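Proton-dependent oligopeptide transporter family protein (Xanthomonas campestris, PDB 6EI3) probably carries short peptides across the membrane together with protons, as a POT-family member of the major facilitator superfamily, captured here in an auto-inhibited state. Local coordinates at residues A297-F302 and L488-Y493; S369-S374 and V411-T416; S374-I379 and F482-A487. One frame throughout, in Å; residues are numbered along the deposited sequence.

Contact 1 (A297-F302 and L488-Y493); sequences ALVTPF and LAFGLY. With 78M ((2S)-2,3-dihydroxypropyl(7Z)-pentadec-7-enoate), chain O; 78M ((2S)-2,3-dihydroxypropyl(7Z)-pentadec-7-enoate), chain C.
Leu298 reaches from helix 281-306 into the face of helix 471-495, and its CB and two methyls each meet a different residue. CB lies 3.8 Å from CD2 of Phe490, obliquely to that ring. CG stands anti to the carbonyl carbon (chi1 -70°), and from it the two methyls spread over the opposing helix: CD2 meets CB of Ala489 at 3.9 Å, while CD1 sits 3.8 Å from CB of Tyr493, the two side chains crossing at about a right angle. Beside it, Val299 CG2 comes within 3.6 Å of Phe490 CE2, with the valine and phenylalanine lying side by side and pointing the same way. The segment axes approach to 9.5 Å and run at 151°, broadly antiparallel. Tyr493 continues past Leu298 to a bound monoacylglycerol, the chain O lipid: its OH is hydrogen-bonded to O21 of that lipid at 2.7 Å, with O21 at the ring edge. Thr300 OG1 turns back onto Ala297 O at 2.7 Å and also bonds Trp447 of helix 430-456. All four contacts between the two segments are made by carbon atoms, whereas these hydroxyls bond within their own helix, to another helix or to lipid, as suits a transmembrane helix pair.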
loop_
_atom_site.group_PDB
_atom_site.type_symbol
_atom_site.label_atom_id
_atom_site.label_comp_id
_atom_site.label_asym_id
_atom_site.label_seq_id
_atom_site.Cartn_x
_atom_site.Cartn_y
_atom_site.Cartn_z
ATOM N N ALA A 297 -7.291 -2.920 9.767
ATOM C CA ALA A 297 -6.185 -2.975 10.746
ATOM C C ALA A 297 -5.574 -4.386 10.813
ATOM O O ALA A 297 -4.352 -4.552 10.889
ATOM C CB ALA A 297 -6.685 -2.546 12.131
ATOM N N LEU A 298 -6.442 -5.396 10.758
ATOM C CA LEU A 298 -6.079 -6.810 10.824
ATOM C C LEU A 298 -5.452 -7.342 9.548
ATOM O O LEU A 298 -4.853 -8.416 9.567
ATOM C CB LEU A 298 -7.310 -7.634 11.242
ATOM C CG LEU A 298 -7.750 -7.425 12.685
ATOM C CD1 LEU A 298 -9.114 -8.062 12.948
ATOM C CD2 LEU A 298 -6.709 -7.966 13.662
ATOM N N VAL A 299 -5.593 -6.592 8.448
ATOM C CA VAL A 299 -5.017 -6.878 7.130
ATOM C C VAL A 299 -3.608 -6.258 7.004
ATOM O O VAL A 299 -2.830 -6.715 6.171
ATOM C CB VAL A 299 -5.981 -6.436 5.975
ATOM C CG1 VAL A 299 -5.253 -6.268 4.633
ATOM C CG2 VAL A 299 -7.113 -7.444 5.818
ATOM N N THR A 300 -3.272 -5.233 7.814
ATOM C CA THR A 300 -1.944 -4.563 7.737
ATOM C C THR A 300 -0.751 -5.568 7.716
ATOM O O THR A 300 0.147 -5.328 6.922
ATOM C CB THR A 300 -1.758 -3.468 8.816
ATOM O OG1 THR A 300 -1.837 -4.051 10.124
ATOM C CG2 THR A 300 -2.756 -2.342 8.684
ATOM N N PRO A 301 -0.731 -6.721 8.462
ATOM C CA PRO A 301 0.418 -7.650 8.351
ATOM C C PRO A 301 0.551 -8.251 6.959
ATOM O O PRO A 301 1.663 -8.586 6.570
ATOM C CB PRO A 301 0.086 -8.721 9.386
ATOM C CG PRO A 301 -0.748 -7.972 10.413
ATOM C CD PRO A 301 -1.657 -7.200 9.513
ATOM N N PHE A 302 -0.559 -8.349 6.182
ATOM C CA PHE A 302 -0.445 -8.844 4.809
ATOM C C PHE A 302 0.478 -7.897 4.017
ATOM O O PHE A 302 1.319 -8.359 3.251
ATOM C CB PHE A 302 -1.826 -8.989 4.097
ATOM C CG PHE A 302 -1.628 -9.171 2.606
ATOM C CD1 PHE A 302 -1.239 -10.404 2.084
ATOM C CD2 PHE A 302 -1.700 -8.081 1.739
ATOM C CE1 PHE A 302 -0.980 -10.553 0.711
ATOM C CE2 PHE A 302 -1.431 -8.230 0.380
ATOM C CZ PHE A 302 -1.060 -9.463 -0.123
ATOM N N LEU A 488 -5.402 -15.661 12.137
ATOM C CA LEU A 488 -6.183 -16.148 13.264
ATOM C C LEU A 488 -7.039 -15.016 13.849
ATOM O O LEU A 488 -8.234 -15.217 14.024
ATOM C CB LEU A 488 -5.273 -16.804 14.345
ATOM C CG LEU A 488 -5.968 -17.253 15.645
ATOM C CD1 LEU A 488 -6.948 -18.394 15.398
ATOM C CD2 LEU A 488 -4.945 -17.641 16.719
ATOM N N ALA A 489 -6.440 -13.831 14.117
ATOM C CA ALA A 489 -7.168 -12.683 14.690
ATOM C C ALA A 489 -8.240 -12.201 13.714
ATOM O O ALA A 489 -9.380 -11.999 14.120
ATOM C CB ALA A 489 -6.208 -11.559 15.045
ATOM N N PHE A 490 -7.900 -12.108 12.416
ATOM C CA PHE A 490 -8.857 -11.739 11.366
ATOM C C PHE A 490 -10.057 -12.705 11.358
ATOM O O PHE A 490 -11.193 -12.261 11.362
ATOM C CB PHE A 490 -8.185 -11.716 9.974
ATOM C CG PHE A 490 -9.047 -11.104 8.891
ATOM C CD1 PHE A 490 -10.027 -11.853 8.251
ATOM C CD2 PHE A 490 -8.878 -9.780 8.513
ATOM C CE1 PHE A 490 -10.846 -11.276 7.273
ATOM C CE2 PHE A 490 -9.683 -9.207 7.525
ATOM C CZ PHE A 490 -10.657 -9.963 6.905
ATOM N N GLY A 491 -9.779 -14.000 11.337
ATOM C CA GLY A 491 -10.790 -15.054 11.283
ATOM C C GLY A 491 -11.758 -15.046 12.442
ATOM O O GLY A 491 -12.955 -15.315 12.251
ATOM N N LEU A 492 -11.248 -14.742 13.656
ATOM C CA LEU A 492 -12.088 -14.693 14.857
ATOM C C LEU A 492 -12.992 -13.465 14.817
ATOM O O LEU A 492 -14.156 -13.554 15.196
ATOM C CB LEU A 492 -11.246 -14.749 16.145
ATOM C CG LEU A 492 -10.487 -16.074 16.406
ATOM C CD1 LEU A 492 -9.354 -15.866 17.406
ATOM C CD2 LEU A 492 -11.423 -17.171 16.908
ATOM N N TYR A 493 -12.473 -12.339 14.297
ATOM C CA TYR A 493 -13.252 -11.111 14.126
ATOM C C TYR A 493 -14.329 -11.325 13.024
ATOM O O TYR A 493 -15.493 -10.990 13.235
ATOM C CB TYR A 493 -12.348 -9.904 13.791
ATOM C CG TYR A 493 -13.135 -8.613 13.704
ATOM C CD1 TYR A 493 -13.510 -7.921 14.856
ATOM C CD2 TYR A 493 -13.608 -8.145 12.480
ATOM C CE1 TYR A 493 -14.292 -6.767 14.785
ATOM C CE2 TYR A 493 -14.393 -6.996 12.397
ATOM C CZ TYR A 493 -14.710 -6.297 13.548
ATOM O OH TYR A 493 -15.474 -5.161 13.444
HETATM O O21 78M O . -16.441 -4.458 15.892
HETATM C C20 78M O . -16.317 -3.046 15.836
HETATM C C18 78M O . -15.152 -2.566 16.668
HETATM O O19 78M O . -15.314 -2.978 18.027
HETATM C C17 78M O . -14.978 -1.069 16.607
HETATM O O2 78M O . -13.622 -0.809 17.039
HETATM C C1 78M O . -13.102 0.400 16.793
HETATM O O1 78M O . -13.738 1.338 16.384
HETATM C C2 78M O . -11.629 0.428 17.080
HETATM C C3 78M O . -10.784 0.726 15.849
HETATM C C4 78M O . -9.511 -0.107 15.787
HETATM C C5 78M O . -8.220 0.689 15.887
HETATM C C6 78M O . -7.779 1.371 14.587
HETATM C C7 78M O . -6.643 0.657 13.928
HETATM C C8 78M O . -5.394 1.080 13.824
HETATM C C9 78M O . -4.264 0.345 13.162
HETATM C C10 78M O . -3.552 -0.585 14.149
HETATM C C11 78M O . -3.294 -1.988 13.625
HETATM C C12 78M O . -3.304 -3.049 14.719
HETATM C C13 78M O . -3.219 -4.492 14.238
HETATM C C15 78M O . -1.738 -6.455 13.719
HETATM C C14 78M O . -1.821 -4.964 13.882
HETATM O O21 78M C . -16.187 -20.982 9.513
HETATM C C20 78M C . -15.638 -20.110 10.493
HETATM C C18 78M C . -14.265 -20.572 10.921
HETATM O O19 78M C . -14.357 -21.868 11.523
HETATM C C17 78M C . -13.598 -19.614 11.881
HETATM O O2 78M C . -12.272 -20.164 12.077
HETATM C C1 78M C . -11.277 -19.335 12.420
HETATM O O1 78M C . -11.411 -18.150 12.572
HETATM C C2 78M C . -9.989 -20.082 12.604
HETATM C C3 78M C . -8.749 -19.335 12.130
HETATM C C4 78M C . -8.647 -19.221 10.615
HETATM C C5 78M C . -7.399 -19.839 9.995
HETATM C C6 78M C . -6.100 -19.097 10.302
HETATM C C7 78M C . -4.904 -19.702 9.635
HETATM C C8 78M C . -3.920 -20.388 10.198
HETATM C C9 78M C . -3.771 -20.758 11.647
HETATM C C10 78M C . -2.744 -19.901 12.376
HETATM C C11 78M C . -2.651 -20.183 13.872
HETATM C C12 78M C . -1.661 -19.301 14.631
HETATM C C13 78M C . -0.197 -19.727 14.537
HETATM C C15 78M C . 2.222 -19.098 14.903
HETATM C C14 78M C . 0.777 -18.760 15.188
#

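Contact 2 (S369-S374 and V411-T416); sequences SGIAFS and VLVSAT. With 78M ((2S)-2,3-dihydroxypropyl(7Z)-pentadec-7-enoate), chain J; 78M ((2S)-2,3-dihydroxypropyl(7Z)-pentadec-7-enoate), chain F.
Gly370 and Leu412 bring the two helices together: Gly370 CA is 3.6 Å from Leu412 CB, and their CA atoms are 4.6 Å apart. The segment axes approach to 7.6 Å at an angle of 130° between chain directions. This is backbone-to-side-chain packing, made possible by the glycine, since a CB there would point at the partner helix and collide with Val413 CB. Val413 presses on the same glycine through CG1, which lies 4.0 Å from Gly370 C; a chi1 of 61° sets this methyl between its own backbone N and carbonyl carbon.

Contacts between side chains flank the glycine. Ile371 CG1 meets Val413 CG2 at 4.1 Å, and Leu412 CD1 reaches Phe373 CD2 at the same separation, oblique to the ring. That methyl also lies by Ser369 CB. One turn earlier on helix 400-424, Phe408 meets the Phe373 ring edge-to-face.

Polar side chains bond within their own helices. Ser374 OG donates to Ile371 O at 2.8 Å, and Thr416 OG1 to Leu412 O at 2.7 Å, approaching from above the carbonyl plane, 54° out of it. Ser369 OG bonds Arg365 O, one turn earlier.

Lipid contacts line the side of helix 363-389 that carries Ser369, Ala372 and Phe373. Ser369 OG lies beside the acyl chain of the chain J lipid, which Ala372 CB also touches, and C15 of the chain F lipid lies at the edge of the Phe373 ring, 3.8 Å from CE1.

The chemistry is that of a glycine-mediated helix crossing within the membrane: the join rests on close van der Waals fit against bare backbone, and the hydroxyls of Ser369, Ser374 and Thr416 are satisfied by carbonyls of their own helices.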
loop_
_atom_site.group_PDB
_atom_site.type_symbol
_atom_site.label_atom_id
_atom_site.label_comp_id
_atom_site.label_asym_id
_atom_site.label_seq_id
_atom_site.Cartn_x
_atom_site.Cartn_y
_atom_site.Cartn_z
ATOM N N SER A 369 -8.034 -16.559 4.360
ATOM C CA SER A 369 -7.212 -17.492 3.584
ATOM C C SER A 369 -6.037 -16.778 2.937
ATOM O O SER A 369 -4.953 -17.346 2.871
ATOM C CB SER A 369 -8.048 -18.186 2.512
ATOM O OG SER A 369 -9.130 -18.914 3.072
ATOM N N GLY A 370 -6.263 -15.544 2.497
ATOM C CA GLY A 370 -5.267 -14.698 1.853
ATOM C C GLY A 370 -4.122 -14.317 2.771
ATOM O O GLY A 370 -2.967 -14.350 2.348
ATOM N N ILE A 371 -4.437 -13.968 4.038
ATOM C CA ILE A 371 -3.410 -13.601 5.026
ATOM C C ILE A 371 -2.591 -14.852 5.357
ATOM O O ILE A 371 -1.366 -14.785 5.408
ATOM C CB ILE A 371 -4.026 -12.955 6.284
ATOM C CG1 ILE A 371 -4.890 -11.724 5.918
ATOM C CG2 ILE A 371 -2.944 -12.604 7.335
ATOM C CD1 ILE A 371 -5.807 -11.244 7.077
ATOM N N ALA A 372 -3.279 -15.992 5.534
ATOM C CA ALA A 372 -2.675 -17.284 5.837
ATOM C C ALA A 372 -1.685 -17.728 4.728
ATOM O O ALA A 372 -0.556 -18.107 5.049
ATOM C CB ALA A 372 -3.761 -18.325 6.046
ATOM N N PHE A 373 -2.080 -17.611 3.436
ATOM C CA PHE A 373 -1.214 -17.962 2.307
ATOM C C PHE A 373 0.027 -17.083 2.204
ATOM O O PHE A 373 1.082 -17.592 1.820
ATOM C CB PHE A 373 -1.972 -18.005 0.978
ATOM C CG PHE A 373 -2.546 -19.375 0.698
ATOM C CD1 PHE A 373 -1.743 -20.395 0.192
ATOM C CD2 PHE A 373 -3.883 -19.651 0.950
ATOM C CE1 PHE A 373 -2.272 -21.668 -0.054
ATOM C CE2 PHE A 373 -4.414 -20.917 0.684
ATOM C CZ PHE A 373 -3.603 -21.920 0.194
ATOM N N SER A 374 -0.065 -15.797 2.616
ATOM C CA SER A 374 1.098 -14.910 2.633
ATOM C C SER A 374 2.077 -15.438 3.725
ATOM O O SER A 374 3.286 -15.419 3.518
ATOM C CB SER A 374 0.693 -13.451 2.847
ATOM O OG SER A 374 0.486 -13.109 4.214
ATOM N N VAL A 411 -4.319 -11.943 -4.321
ATOM C CA VAL A 411 -5.578 -12.058 -5.067
ATOM C C VAL A 411 -6.754 -12.366 -4.101
ATOM O O VAL A 411 -7.846 -11.819 -4.274
ATOM C CB VAL A 411 -5.444 -13.103 -6.224
ATOM C CG1 VAL A 411 -6.798 -13.525 -6.764
ATOM C CG2 VAL A 411 -4.558 -12.565 -7.354
ATOM N N LEU A 412 -6.492 -13.162 -3.052
ATOM C CA LEU A 412 -7.493 -13.527 -2.048
ATOM C C LEU A 412 -7.799 -12.392 -1.055
ATOM O O LEU A 412 -8.958 -12.238 -0.678
ATOM C CB LEU A 412 -7.067 -14.778 -1.270
ATOM C CG LEU A 412 -7.117 -16.133 -1.977
ATOM C CD1 LEU A 412 -6.394 -17.197 -1.134
ATOM C CD2 LEU A 412 -8.558 -16.589 -2.217
ATOM N N VAL A 413 -6.789 -11.628 -0.591
ATOM C CA VAL A 413 -7.108 -10.615 0.423
ATOM C C VAL A 413 -7.116 -9.173 -0.152
ATOM O O VAL A 413 -8.040 -8.408 0.150
ATOM C CB VAL A 413 -6.254 -10.755 1.728
ATOM C CG1 VAL A 413 -4.759 -10.605 1.475
ATOM C CG2 VAL A 413 -6.731 -9.804 2.835
ATOM N N SER A 414 -6.095 -8.805 -0.941
ATOM C CA SER A 414 -5.949 -7.453 -1.484
ATOM C C SER A 414 -7.018 -7.098 -2.486
ATOM O O SER A 414 -7.626 -6.038 -2.336
ATOM C CB SER A 414 -4.552 -7.231 -2.058
ATOM O OG SER A 414 -4.381 -5.863 -2.372
ATOM N N ALA A 415 -7.301 -7.991 -3.457
ATOM C CA ALA A 415 -8.358 -7.764 -4.444
ATOM C C ALA A 415 -9.779 -7.788 -3.810
ATOM O O ALA A 415 -10.664 -7.091 -4.285
ATOM C CB ALA A 415 -8.259 -8.793 -5.561
ATOM N N THR A 416 -9.978 -8.570 -2.735
ATOM C CA THR A 416 -11.250 -8.711 -2.023
ATOM C C THR A 416 -11.535 -7.573 -1.021
ATOM O O THR A 416 -12.684 -7.146 -0.902
ATOM C CB THR A 416 -11.249 -10.042 -1.273
ATOM O OG1 THR A 416 -10.861 -11.086 -2.162
ATOM C CG2 THR A 416 -12.593 -10.371 -0.653
HETATM O O21 78M J . -20.759 -17.594 8.733
HETATM C C20 78M J . -19.742 -16.607 8.818
HETATM C C18 78M J . -18.380 -17.242 8.985
HETATM O O19 78M J . -18.381 -18.086 10.142
HETATM C C17 78M J . -17.276 -16.217 9.083
HETATM O O2 78M J . -16.035 -16.950 9.223
HETATM C C1 78M J . -14.982 -16.542 8.504
HETATM O O1 78M J . -15.029 -15.666 7.680
HETATM C C2 78M J . -13.743 -17.311 8.867
HETATM C C3 78M J . -12.882 -17.665 7.664
HETATM C C4 78M J . -11.955 -18.840 7.895
HETATM C C5 78M J . -11.383 -19.387 6.601
HETATM C C6 78M J . -10.298 -20.444 6.783
HETATM C C7 78M J . -9.914 -21.069 5.472
HETATM C C8 78M J . -8.775 -21.674 5.147
HETATM C C9 78M J . -7.559 -21.893 6.010
HETATM C C10 78M J . -6.407 -20.938 5.681
HETATM C C11 78M J . -5.546 -21.325 4.471
HETATM C C12 78M J . -4.474 -22.388 4.715
HETATM C C13 78M J . -3.376 -21.990 5.694
HETATM C C15 78M J . -1.623 -22.778 7.326
HETATM C C14 78M J . -2.461 -23.122 6.118
HETATM O O21 78M F . 18.379 -28.128 -1.484
HETATM C C20 78M F . 17.516 -27.520 -0.533
HETATM C C18 78M F . 16.158 -28.183 -0.546
HETATM O O19 78M F . 15.529 -28.014 -1.818
HETATM C C17 78M F . 15.260 -27.730 0.586
HETATM O O2 78M F . 14.691 -26.431 0.288
HETATM C C1 78M F . 13.414 -26.385 -0.116
HETATM O O1 78M F . 12.807 -27.339 -0.531
HETATM C C2 78M F . 12.842 -25.004 0.033
HETATM C C3 78M F . 11.412 -24.872 -0.486
HETATM C C4 78M F . 10.419 -24.426 0.574
HETATM C C5 78M F . 9.599 -25.538 1.210
HETATM C C6 78M F . 8.742 -25.064 2.386
HETATM C C7 78M F . 7.273 -25.231 2.166
HETATM C C8 78M F . 6.454 -24.356 1.607
HETATM C C9 78M F . 4.980 -24.519 1.386
HETATM C C10 78M F . 4.622 -25.610 0.368
HETATM C C11 78M F . 3.206 -26.153 0.503
HETATM C C12 78M F . 2.136 -25.350 -0.222
HETATM C C13 78M F . 0.719 -25.722 0.174
HETATM C C15 78M F . -1.754 -25.383 -0.185
HETATM C C14 78M F . -0.356 -25.005 -0.621
#

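Contact 3 (S374-I379 and F482-A487); sequences SGVAWI and FAFLAA. With 78M ((2S)-2,3-dihydroxypropyl(7Z)-pentadec-7-enoate), chain C.
Phe484 lays its ring over Gly375, whose CA sits 4.2 Å from the ring centroid and 26° off the normal, a CH-pi contact over the face. CG stands anti to the carbonyl carbon (chi1 -69°), and beyond it the ring advances until CZ is 3.5 Å from Gly375 C. Two aliphatic side chains border the ring, each crossing the phenylalanine at about a right angle. Val376 CG2 lies in plane at the edge, 3.9 Å from CE1, and Ile379 CG1, likewise near the ring plane, is 3.7 Å from CE2.

The approach of Gly375 to Ala483, a glycine against a small residue, is a familiar way of drawing membrane helices together, and here it joins helices 363-389 and 471-495 in the C-terminal part of the MFS fold. Their CA atoms are 4.9 Å apart, and the segment axes approach to 8.6 Å at 162°, close to antiparallel. A CB on Gly375 would point toward the partner and clash with Phe484 CE1, so the lack of a side chain is what lets the ring settle on the backbone.

Ala483 CB fills the adjoining position, 3.6 Å from Gly375 CA, and also touches Ser374 OG. Beyond the helix pair, CB of Phe484 and CB of Ala487 rest against the acyl chain of the chain C lipid, the latter 3.8 Å from its C6.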
loop_
_atom_site.group_PDB
_atom_site.type_symbol
_atom_site.label_atom_id
_atom_site.label_comp_id
_atom_site.label_asym_id
_atom_site.label_seq_id
_atom_site.Cartn_x
_atom_site.Cartn_y
_atom_site.Cartn_z
ATOM N N SER A 374 -0.065 -15.797 2.616
ATOM C CA SER A 374 1.098 -14.910 2.633
ATOM C C SER A 374 2.077 -15.438 3.725
ATOM O O SER A 374 3.286 -15.419 3.518
ATOM C CB SER A 374 0.693 -13.451 2.847
ATOM O OG SER A 374 0.486 -13.109 4.214
ATOM N N GLY A 375 1.533 -15.999 4.803
ATOM C CA GLY A 375 2.317 -16.643 5.859
ATOM C C GLY A 375 3.041 -17.873 5.328
ATOM O O GLY A 375 4.236 -18.047 5.573
ATOM N N VAL A 376 2.338 -18.694 4.532
ATOM C CA VAL A 376 2.887 -19.907 3.895
ATOM C C VAL A 376 4.032 -19.529 2.933
ATOM O O VAL A 376 5.053 -20.211 2.914
ATOM C CB VAL A 376 1.771 -20.771 3.222
ATOM C CG1 VAL A 376 2.342 -22.040 2.570
ATOM C CG2 VAL A 376 0.691 -21.149 4.234
ATOM N N ALA A 377 3.885 -18.407 2.193
ATOM C CA ALA A 377 4.900 -17.882 1.271
ATOM C C ALA A 377 6.182 -17.590 2.044
ATOM O O ALA A 377 7.271 -17.927 1.583
ATOM C CB ALA A 377 4.400 -16.605 0.606
ATOM N N TRP A 378 6.040 -17.002 3.245
ATOM C CA TRP A 378 7.175 -16.651 4.088
ATOM C C TRP A 378 7.790 -17.880 4.781
ATOM O O TRP A 378 8.979 -17.838 5.079
ATOM C CB TRP A 378 6.804 -15.508 5.037
ATOM C CG TRP A 378 6.872 -14.190 4.308
ATOM C CD1 TRP A 378 6.028 -13.749 3.329
ATOM C CD2 TRP A 378 7.944 -13.236 4.374
ATOM N NE1 TRP A 378 6.492 -12.566 2.799
ATOM C CE2 TRP A 378 7.649 -12.209 3.451
ATOM C CE3 TRP A 378 9.125 -13.147 5.130
ATOM C CZ2 TRP A 378 8.459 -11.081 3.303
ATOM C CZ3 TRP A 378 9.929 -12.025 4.988
ATOM C CH2 TRP A 378 9.616 -11.026 4.051
ATOM N N ILE A 379 7.034 -19.009 4.926
ATOM C CA ILE A 379 7.623 -20.271 5.414
ATOM C C ILE A 379 8.592 -20.761 4.300
ATOM O O ILE A 379 9.722 -21.148 4.600
ATOM C CB ILE A 379 6.580 -21.369 5.815
ATOM C CG1 ILE A 379 5.766 -20.989 7.090
ATOM C CG2 ILE A 379 7.247 -22.779 5.957
ATOM C CD1 ILE A 379 6.590 -20.911 8.455
ATOM N N PHE A 482 3.813 -13.872 12.235
ATOM C CA PHE A 482 3.045 -12.631 12.342
ATOM C C PHE A 482 1.812 -12.695 11.419
ATOM O O PHE A 482 0.722 -12.333 11.855
ATOM C CB PHE A 482 3.948 -11.418 12.017
ATOM C CG PHE A 482 3.356 -10.023 12.091
ATOM C CD1 PHE A 482 2.474 -9.672 13.113
ATOM C CD2 PHE A 482 3.713 -9.047 11.163
ATOM C CE1 PHE A 482 1.957 -8.373 13.201
ATOM C CE2 PHE A 482 3.208 -7.742 11.259
ATOM C CZ PHE A 482 2.335 -7.413 12.277
ATOM N N ALA A 483 1.969 -13.232 10.193
ATOM C CA ALA A 483 0.854 -13.394 9.256
ATOM C C ALA A 483 -0.120 -14.465 9.750
ATOM O O ALA A 483 -1.330 -14.273 9.647
ATOM C CB ALA A 483 1.357 -13.760 7.875
ATOM N N PHE A 484 0.394 -15.585 10.286
ATOM C CA PHE A 484 -0.463 -16.660 10.820
ATOM C C PHE A 484 -1.299 -16.164 11.995
ATOM O O PHE A 484 -2.491 -16.486 12.071
ATOM C CB PHE A 484 0.366 -17.898 11.200
ATOM C CG PHE A 484 0.961 -18.624 10.010
ATOM C CD1 PHE A 484 0.208 -18.845 8.858
ATOM C CD2 PHE A 484 2.237 -19.179 10.082
ATOM C CE1 PHE A 484 0.747 -19.541 7.766
ATOM C CE2 PHE A 484 2.776 -19.882 8.993
ATOM C CZ PHE A 484 2.031 -20.048 7.837
ATOM N N LEU A 485 -0.669 -15.354 12.890
ATOM C CA LEU A 485 -1.341 -14.771 14.047
ATOM C C LEU A 485 -2.418 -13.789 13.562
ATOM O O LEU A 485 -3.512 -13.741 14.128
ATOM C CB LEU A 485 -0.310 -14.058 14.945
ATOM C CG LEU A 485 -0.803 -13.460 16.272
ATOM C CD1 LEU A 485 -1.104 -14.545 17.306
ATOM C CD2 LEU A 485 0.226 -12.517 16.843
ATOM N N ALA A 486 -2.100 -13.016 12.504
ATOM C CA ALA A 486 -3.014 -12.040 11.908
ATOM C C ALA A 486 -4.181 -12.761 11.280
ATOM O O ALA A 486 -5.306 -12.325 11.479
ATOM C CB ALA A 486 -2.300 -11.207 10.860
ATOM N N ALA A 487 -3.930 -13.887 10.568
ATOM C CA ALA A 487 -4.974 -14.703 9.934
ATOM C C ALA A 487 -5.947 -15.204 10.991
ATOM O O ALA A 487 -7.160 -15.145 10.787
ATOM C CB ALA A 487 -4.353 -15.885 9.211
HETATM O O21 78M C . -16.187 -20.982 9.513
HETATM C C20 78M C . -15.638 -20.110 10.493
HETATM C C18 78M C . -14.265 -20.572 10.921
HETATM O O19 78M C . -14.357 -21.868 11.523
HETATM C C17 78M C . -13.598 -19.614 11.881
HETATM O O2 78M C . -12.272 -20.164 12.077
HETATM C C1 78M C . -11.277 -19.335 12.420
HETATM O O1 78M C . -11.411 -18.150 12.572
HETATM C C2 78M C . -9.989 -20.082 12.604
HETATM C C3 78M C . -8.749 -19.335 12.130
HETATM C C4 78M C . -8.647 -19.221 10.615
HETATM C C5 78M C . -7.399 -19.839 9.995
HETATM C C6 78M C . -6.100 -19.097 10.302
HETATM C C7 78M C . -4.904 -19.702 9.635
HETATM C C8 78M C . -3.920 -20.388 10.198
HETATM C C9 78M C . -3.771 -20.758 11.647
HETATM C C10 78M C . -2.744 -19.901 12.376
HETATM C C11 78M C . -2.651 -20.183 13.872
HETATM C C12 78M C . -1.661 -19.301 14.631
HETATM C C13 78M C . -0.197 -19.727 14.537
HETATM C C15 78M C . 2.222 -19.098 14.903
HETATM C C14 78M C . 0.777 -18.760 15.188
#

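Overall arrangement
The three contacts tie helices 281-306, 363-389, 400-424 and 471-495 into one bundle, with centres 10 to 11 Å apart. Contacts 2 and 3 share Ser374 and follow each other along helix 363-389; Ile371 CG2 of contact 2 lies 3.3 Å from Ala483 O of contact 3. Contacts 1 and 3 both use helix 471-495 and the chain C lipid, and Pro301 CG packs 3.6 Å from Ala486 CB. Between contacts 1 and 2, Phe302 CD1 reaches Val413 CG1 at 3.6 Å and Phe490 CD2 meets Ile371 CD1 at 3.7 Å. Each contact combines interhelical packing with residues that touch bound lipid: chains O and C at contact 1, J and F at contact 2, C at contact 3.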